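AT-less polyketide synthase (Streptomyces platensis subsp. rosaceus, PDB 4QYR) is a ketosynthase domain with its linker region from a modular synthase of the isomigrastatin pathway, and probably catalyses condensation of acyl units held on carrier proteins. Local coordinates at residues Arg546-Ala558 with Arg566-Asp578. Residues are numbered along the deposited sequence; the frame is centred on the assembly and turned at random.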
ATOM      1  N   ARG A 546     -28.339  -3.252   1.245  1.00 93.38           N
ATOM      2  CA  ARG A 546     -29.111  -3.904   0.184  1.00 93.95           C
ATOM      3  C   ARG A 546     -29.053  -3.126  -1.128  1.00 85.13           C
ATOM      4  O   ARG A 546     -29.789  -2.161  -1.325  1.00 82.07           O
ATOM      5  CB  ARG A 546     -30.571  -4.097   0.608  1.00103.76           C
ATOM      6  CG  ARG A 546     -31.369  -5.002  -0.337  1.00110.75           C
ATOM      7  CD  ARG A 546     -32.613  -5.612   0.316  1.00116.07           C
ATOM      8  NE  ARG A 546     -33.047  -4.887   1.508  1.00118.82           N
ATOM      9  CZ  ARG A 546     -33.389  -5.466   2.656  1.00120.87           C
ATOM     10  NH1 ARG A 546     -33.358  -6.789   2.774  1.00122.01           N
ATOM     11  NH2 ARG A 546     -33.772  -4.724   3.687  1.00121.14           N
ATOM     12  N   ARG A 547     -28.164  -3.561  -2.019  1.00 80.29           N
ATOM     13  CA  ARG A 547     -28.047  -2.982  -3.351  1.00 73.54           C
ATOM     14  C   ARG A 547     -29.056  -3.595  -4.308  1.00 77.56           C
ATOM     15  O   ARG A 547     -29.104  -3.237  -5.488  1.00 76.48           O
ATOM     16  CB  ARG A 547     -26.645  -3.182  -3.900  1.00 63.70           C
ATOM     17  CG  ARG A 547     -25.617  -2.323  -3.258  1.00 57.12           C
ATOM     18  CD  ARG A 547     -24.252  -2.700  -3.756  1.00 55.98           C
ATOM     19  NE  ARG A 547     -23.338  -2.825  -2.635  1.00 56.32           N
ATOM     20  CZ  ARG A 547     -22.712  -1.795  -2.086  1.00 58.31           C
ATOM     21  NH1 ARG A 547     -21.912  -1.980  -1.053  1.00 58.25           N
ATOM     22  NH2 ARG A 547     -22.883  -0.576  -2.580  1.00 62.45           N
ATOM     23  N   GLU A 548     -29.838  -4.540  -3.794  1.00 82.63           N
ATOM     24  CA  GLU A 548     -30.913  -5.144  -4.562  1.00 92.10           C
ATOM     25  C   GLU A 548     -32.058  -4.162  -4.733  1.00 92.30           C
ATOM     26  O   GLU A 548     -32.266  -3.290  -3.894  1.00 94.64           O
ATOM     27  CB  GLU A 548     -31.429  -6.407  -3.882  1.00104.80           C
ATOM     28  CG  GLU A 548     -30.353  -7.292  -3.284  1.00110.88           C
ATOM     29  CD  GLU A 548     -30.942  -8.399  -2.421  1.00119.71           C
ATOM     30  OE1 GLU A 548     -31.744  -8.090  -1.505  1.00123.27           O
ATOM     31  OE2 GLU A 548     -30.619  -9.583  -2.673  1.00121.93           O
ATOM     32  N   ALA A 549     -32.805  -4.313  -5.819  1.00 95.33           N
ATOM     33  CA  ALA A 549     -33.942  -3.445  -6.073  1.00 97.75           C
ATOM     34  C   ALA A 549     -35.226  -4.084  -5.563  1.00106.62           C
ATOM     35  O   ALA A 549     -35.807  -4.942  -6.224  1.00108.80           O
ATOM     36  CB  ALA A 549     -34.048  -3.142  -7.548  1.00 92.11           C
ATOM     37  N   GLU A 550     -35.661  -3.680  -4.376  1.00110.71           N
ATOM     38  CA  GLU A 550     -36.939  -4.150  -3.860  1.00116.10           C
ATOM     39  C   GLU A 550     -37.927  -2.992  -3.741  1.00110.62           C
ATOM     40  O   GLU A 550     -37.537  -1.835  -3.555  1.00108.67           O
ATOM     41  CB  GLU A 550     -36.763  -4.837  -2.510  1.00125.64           C
ATOM     42  CG  GLU A 550     -36.528  -3.874  -1.367  1.00131.30           C
ATOM     43  CD  GLU A 550     -36.605  -4.555  -0.019  1.00137.94           C
ATOM     44  OE1 GLU A 550     -37.147  -5.681   0.044  1.00142.87           O
ATOM     45  OE2 GLU A 550     -36.137  -3.962   0.976  1.00137.43           O
ATOM     46  N   GLN A 551     -39.210  -3.301  -3.857  1.00102.16           N
ATOM     47  CA  GLN A 551     -40.218  -2.261  -3.777  1.00 93.23           C
ATOM     48  C   GLN A 551     -41.533  -2.796  -3.214  1.00 90.08           C
ATOM     49  O   GLN A 551     -42.151  -3.713  -3.770  1.00 91.38           O
ATOM     50  CB  GLN A 551     -40.435  -1.621  -5.149  1.00 91.43           C
ATOM     51  CG  GLN A 551     -41.625  -0.658  -5.200  1.00 91.97           C
ATOM     52  CD  GLN A 551     -41.588   0.270  -6.405  1.00 87.63           C
ATOM     53  OE1 GLN A 551     -40.547   0.850  -6.732  1.00 82.81           O
ATOM     54  NE2 GLN A 551     -42.725   0.402  -7.083  1.00 86.93           N
ATOM     55  N   ALA A 552     -41.938  -2.205  -2.095  1.00 85.86           N
ATOM     56  CA  ALA A 552     -43.123  -2.630  -1.357  1.00 87.56           C
ATOM     57  C   ALA A 552     -44.369  -2.661  -2.244  1.00 91.92           C
ATOM     58  O   ALA A 552     -44.555  -1.786  -3.092  1.00 91.67           O
ATOM     59  CB  ALA A 552     -43.341  -1.712  -0.154  1.00 84.28           C
ATOM     60  N   PRO A 553     -45.229  -3.676  -2.044  1.00 95.69           N
ATOM     61  CA  PRO A 553     -46.358  -3.915  -2.943  1.00101.00           C
ATOM     62  C   PRO A 553     -47.273  -2.711  -3.052  1.00104.64           C
ATOM     63  O   PRO A 553     -47.780  -2.434  -4.142  1.00106.71           O
ATOM     64  CB  PRO A 553     -47.077  -5.098  -2.288  1.00104.14           C
ATOM     65  CG  PRO A 553     -46.650  -5.056  -0.853  1.00101.49           C
ATOM     66  CD  PRO A 553     -45.239  -4.602  -0.899  1.00 95.84           C
ATOM     67  N   GLU A 554     -47.470  -2.000  -1.944  1.00104.18           N
ATOM     68  CA  GLU A 554     -48.359  -0.845  -1.954  1.00107.13           C
ATOM     69  C   GLU A 554     -47.740   0.307  -2.732  1.00104.23           C
ATOM     70  O   GLU A 554     -48.408   0.926  -3.560  1.00107.53           O
ATOM     71  CB  GLU A 554     -48.710  -0.381  -0.539  1.00111.51           C
ATOM     72  CG  GLU A 554     -49.812   0.681  -0.553  1.00118.24           C
ATOM     73  CD  GLU A 554     -50.246   1.147   0.827  1.00122.92           C
ATOM     74  OE1 GLU A 554     -49.870   0.510   1.835  1.00123.28           O
ATOM     75  OE2 GLU A 554     -50.984   2.155   0.897  1.00126.01           O
ATOM     76  N   VAL A 555     -46.467   0.593  -2.466  1.00 99.98           N
ATOM     77  CA  VAL A 555     -45.756   1.635  -3.198  1.00 96.62           C
ATOM     78  C   VAL A 555     -45.835   1.381  -4.701  1.00 94.69           C
ATOM     79  O   VAL A 555     -45.978   2.317  -5.483  1.00 85.76           O
ATOM     80  CB  VAL A 555     -44.257   1.740  -2.774  1.00 79.45           C
ATOM     81  CG1 VAL A 555     -43.648   3.028  -3.291  1.00 76.94           C
ATOM     82  CG2 VAL A 555     -44.119   1.696  -1.266  1.00 78.66           C
ATOM     83  N   THR A 556     -45.762   0.107  -5.088  1.00 94.84           N
ATOM     84  CA  THR A 556     -45.702  -0.285  -6.497  1.00 98.44           C
ATOM     85  C   THR A 556     -46.899   0.201  -7.285  1.00110.71           C
ATOM     86  O   THR A 556     -46.771   0.605  -8.447  1.00108.09           O
ATOM     87  CB  THR A 556     -45.591  -1.812  -6.654  1.00 93.60           C
ATOM     88  OG1 THR A 556     -44.463  -2.297  -5.914  1.00 87.98           O
ATOM     89  CG2 THR A 556     -45.440  -2.194  -8.121  1.00 93.62           C
ATOM     90  N   ARG A 557     -48.061   0.172  -6.645  1.00126.47           N
ATOM     91  CA  ARG A 557     -49.283   0.529  -7.333  1.00136.27           C
ATOM     92  C   ARG A 557     -49.743   1.931  -6.926  1.00138.16           C
ATOM     93  O   ARG A 557     -50.574   2.533  -7.600  1.00142.55           O
ATOM     94  CB  ARG A 557     -50.373  -0.517  -7.075  1.00146.50           C
ATOM     95  CG  ARG A 557     -51.065  -1.017  -8.360  1.00155.93           C
ATOM     96  CD  ARG A 557     -51.706  -2.401  -8.205  1.00162.81           C
ATOM     97  NE  ARG A 557     -52.311  -2.900  -9.444  1.00167.40           N
ATOM     98  CZ  ARG A 557     -51.636  -3.450 -10.452  1.00164.74           C
ATOM     99  NH1 ARG A 557     -52.287  -3.867 -11.535  1.00167.05           N
ATOM    100  NH2 ARG A 557     -50.314  -3.593 -10.379  1.00158.03           N
ATOM    101  N   ALA A 558     -49.189   2.469  -5.846  1.00129.50           N
ATOM    102  CA  ALA A 558     -49.358   3.894  -5.560  1.00123.03           C
ATOM    103  C   ALA A 558     -48.751   4.706  -6.702  1.00115.47           C
ATOM    104  O   ALA A 558     -49.302   5.712  -7.140  1.00116.57           O
ATOM    105  CB  ALA A 558     -48.709   4.261  -4.235  1.00118.98           C
ATOM    106  N   ARG A 566     -48.400   9.782  -1.360  1.00 89.88           N
ATOM    107  CA  ARG A 566     -48.594   8.570  -0.590  1.00 95.06           C
ATOM    108  C   ARG A 566     -47.298   7.751  -0.578  1.00 90.22           C
ATOM    109  O   ARG A 566     -46.893   7.236   0.461  1.00 84.60           O
ATOM    110  CB  ARG A 566     -49.768   7.765  -1.159  1.00 98.17           C
ATOM    111  CG  ARG A 566     -50.208   6.585  -0.307  1.00 98.75           C
ATOM    112  CD  ARG A 566     -50.300   6.933   1.167  1.00 96.00           C
ATOM    113  NE  ARG A 566     -50.631   5.745   1.949  1.00101.39           N
ATOM    114  CZ  ARG A 566     -50.479   5.639   3.267  1.00101.10           C
ATOM    115  NH1 ARG A 566     -50.808   4.511   3.887  1.00 98.61           N
ATOM    116  NH2 ARG A 566     -50.000   6.661   3.966  1.00 94.90           N
ATOM    117  N   VAL A 567     -46.643   7.648  -1.729  1.00 87.77           N
ATOM    118  CA  VAL A 567     -45.339   6.994  -1.790  1.00 84.76           C
ATOM    119  C   VAL A 567     -44.418   7.634  -0.774  1.00 82.05           C
ATOM    120  O   VAL A 567     -43.889   6.956   0.107  1.00 79.19           O
ATOM    121  CB  VAL A 567     -44.692   7.100  -3.178  1.00 83.94           C
ATOM    122  CG1 VAL A 567     -43.259   6.592  -3.127  1.00 77.43           C
ATOM    123  CG2 VAL A 567     -45.522   6.345  -4.216  1.00 90.54           C
ATOM    124  N   THR A 568     -44.255   8.950  -0.907  1.00 83.42           N
ATOM    125  CA  THR A 568     -43.472   9.772   0.021  1.00 80.14           C
ATOM    126  C   THR A 568     -43.759   9.468   1.500  1.00 78.93           C
ATOM    127  O   THR A 568     -42.831   9.242   2.279  1.00 72.58           O
ATOM    128  CB  THR A 568     -43.714  11.288  -0.264  1.00 80.05           C
ATOM    129  OG1 THR A 568     -42.705  11.784  -1.157  1.00 74.69           O
ATOM    130  CG2 THR A 568     -43.710  12.111   1.012  1.00 80.75           C
ATOM    131  N   ALA A 569     -45.037   9.429   1.872  1.00 86.38           N
ATOM    132  CA  ALA A 569     -45.417   9.184   3.260  1.00 79.67           C
ATOM    133  C   ALA A 569     -45.181   7.722   3.660  1.00 84.33           C
ATOM    134  O   ALA A 569     -44.881   7.439   4.817  1.00 84.84           O
ATOM    135  CB  ALA A 569     -46.869   9.574   3.489  1.00 84.18           C
ATOM    136  N   LEU A 570     -45.315   6.797   2.711  1.00 83.12           N
ATOM    137  CA  LEU A 570     -44.978   5.397   2.970  1.00 84.94           C
ATOM    138  C   LEU A 570     -43.480   5.249   3.196  1.00 86.40           C
ATOM    139  O   LEU A 570     -43.038   4.554   4.119  1.00 90.48           O
ATOM    140  CB  LEU A 570     -45.416   4.499   1.816  1.00 86.82           C
ATOM    141  CG  LEU A 570     -46.907   4.180   1.713  1.00 92.53           C
ATOM    142  CD1 LEU A 570     -47.193   3.402   0.435  1.00 94.36           C
ATOM    143  CD2 LEU A 570     -47.393   3.417   2.936  1.00 94.64           C
ATOM    144  N   TRP A 571     -42.701   5.914   2.349  1.00 81.71           N
ATOM    145  CA  TRP A 571     -41.256   5.862   2.438  1.00 76.41           C
ATOM    146  C   TRP A 571     -40.777   6.357   3.795  1.00 79.76           C
ATOM    147  O   TRP A 571     -39.715   5.957   4.266  1.00 82.41           O
ATOM    148  CB  TRP A 571     -40.619   6.684   1.311  1.00 72.05           C
ATOM    149  CG  TRP A 571     -39.125   6.789   1.406  1.00 62.09           C
ATOM    150  CD1 TRP A 571     -38.217   5.869   0.992  1.00 59.94           C
ATOM    151  CD2 TRP A 571     -38.373   7.874   1.958  1.00 60.11           C
ATOM    152  NE1 TRP A 571     -36.943   6.307   1.249  1.00 60.11           N
ATOM    153  CE2 TRP A 571     -37.013   7.538   1.845  1.00 59.61           C
ATOM    154  CE3 TRP A 571     -38.718   9.098   2.539  1.00 65.75           C
ATOM    155  CZ2 TRP A 571     -35.996   8.385   2.288  1.00 56.78           C
ATOM    156  CZ3 TRP A 571     -37.701   9.940   2.985  1.00 63.23           C
ATOM    157  CH2 TRP A 571     -36.364   9.575   2.863  1.00 55.52           C
ATOM    158  N   CYS A 572     -41.565   7.220   4.431  1.00 81.13           N
ATOM    159  CA  CYS A 572     -41.177   7.791   5.728  1.00 83.16           C
ATOM    160  C   CYS A 572     -41.296   6.814   6.901  1.00 81.10           C
ATOM    161  O   CYS A 572     -40.511   6.877   7.851  1.00 76.58           O
ATOM    162  CB  CYS A 572     -42.004   9.044   6.019  1.00 88.29           C
ATOM    163  SG  CYS A 572     -41.570  10.445   4.971  1.00 69.67           S
ATOM    164  N   ASP A 573     -42.274   5.918   6.838  1.00 89.18           N
ATOM    165  CA  ASP A 573     -42.409   4.905   7.876  1.00 88.99           C
ATOM    166  C   ASP A 573     -41.750   3.594   7.459  1.00 83.59           C
ATOM    167  O   ASP A 573     -41.987   2.545   8.065  1.00 79.63           O
ATOM    168  CB  ASP A 573     -43.878   4.695   8.231  1.00 97.23           C
ATOM    169  CG  ASP A 573     -44.483   5.909   8.910  1.00103.21           C
ATOM    170  OD1 ASP A 573     -43.912   6.346   9.936  1.00102.92           O
ATOM    171  OD2 ASP A 573     -45.521   6.421   8.431  1.00106.92           O
ATOM    172  N   GLY A 574     -40.917   3.667   6.421  1.00 82.55           N
ATOM    173  CA  GLY A 574     -40.002   2.587   6.099  1.00 73.73           C
ATOM    174  C   GLY A 574     -40.299   1.749   4.871  1.00 82.85           C
ATOM    175  O   GLY A 574     -39.724   0.671   4.710  1.00 75.09           O
ATOM    176  N   ALA A 575     -41.182   2.228   4.000  1.00 80.55           N
ATOM    177  CA  ALA A 575     -41.531   1.463   2.807  1.00 85.32           C
ATOM    178  C   ALA A 575     -40.397   1.520   1.796  1.00 87.21           C
ATOM    179  O   ALA A 575     -39.957   2.603   1.426  1.00 90.80           O
ATOM    180  CB  ALA A 575     -42.817   1.981   2.192  1.00 90.19           C
ATOM    181  N   PRO A 576     -39.903   0.350   1.359  1.00 84.57           N
ATOM    182  CA  PRO A 576     -38.814   0.345   0.375  1.00 82.78           C
ATOM    183  C   PRO A 576     -39.277   0.842  -0.993  1.00 85.24           C
ATOM    184  O   PRO A 576     -40.324   0.424  -1.485  1.00 81.94           O
ATOM    185  CB  PRO A 576     -38.396  -1.130   0.314  1.00 81.75           C
ATOM    186  CG  PRO A 576     -38.859  -1.704   1.611  1.00 81.88           C
ATOM    187  CD  PRO A 576     -40.142  -0.990   1.916  1.00 83.35           C
ATOM    188  N   VAL A 577     -38.492   1.734  -1.583  1.00 75.79           N
ATOM    189  CA  VAL A 577     -38.814   2.335  -2.866  1.00 78.82           C
ATOM    190  C   VAL A 577     -37.667   2.102  -3.859  1.00 80.77           C
ATOM    191  O   VAL A 577     -36.496   2.040  -3.470  1.00 82.30           O
ATOM    192  CB  VAL A 577     -39.091   3.848  -2.712  1.00 77.33           C
ATOM    193  CG1 VAL A 577     -39.518   4.459  -4.026  1.00 79.13           C
ATOM    194  CG2 VAL A 577     -40.164   4.092  -1.657  1.00 78.67           C
ATOM    195  N   ASP A 578     -38.011   1.949  -5.132  1.00 79.88           N
ATOM    196  CA  ASP A 578     -37.022   1.721  -6.175  1.00 80.91           C
ATOM    197  C   ASP A 578     -36.925   2.962  -7.045  1.00 83.62           C
ATOM    198  O   ASP A 578     -37.409   2.980  -8.175  1.00 90.75           O
ATOM    199  CB  ASP A 578     -37.406   0.494  -7.008  1.00 87.71           C
ATOM    200  CG  ASP A 578     -36.341   0.099  -8.020  1.00 88.62           C
ATOM    201  OD1 ASP A 578     -35.503   0.942  -8.422  1.00 83.69           O
ATOM    202  OD2 ASP A 578     -36.357  -1.079  -8.428  1.00 93.33           O
TER
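Val-555, buried on helix 553-561, spreads its two methyls over different parts of segment 566-578. With CG1 anti to the backbone N (chi1 -166°), Val-555 CG1 meets Val-567 CG1 at 3.6 Å and also touches Val-577 CG2. Val-555 CG2 lies 3.7 Å from Ala-575 CB and reaches Leu-570 CD1, so this one side chain packs against both helix 564-572 and residues 575-577, which follow it. Ala-558 CB extends the apolar patch along Val-567 CG2.

Pro-576 presents its ring to Glu-550: Glu-550 CG packs 3.7 Å from Pro-576 CB, while Glu-550 OE2 runs on past Pro-576 CG. Pro-576 O accepts a nearly straight hydrogen bond from Ala-552 N (3.1 Å, 166° at the hydrogen) and a CA-H...O contact from Gln-551. Beyond it, Asp-578 N donates to Gln-551 OE1 at 3.2 Å, and the Gln-551 amide stands almost perpendicular to the Asp-578 carboxylate. At the other end, Glu-554 OE2 and Arg-566 NE form only a long salt bridge.

A Schellman motif with Gly-574 at positive phi ends helix 564-572. Helix segments 553-558 and 566-572 run nearly antiparallel (162°), axes 9.6 Å apart at closest approach: a helical hairpin whose flanking loops are tied by one backbone hydrogen bond and the Gln-551 amide.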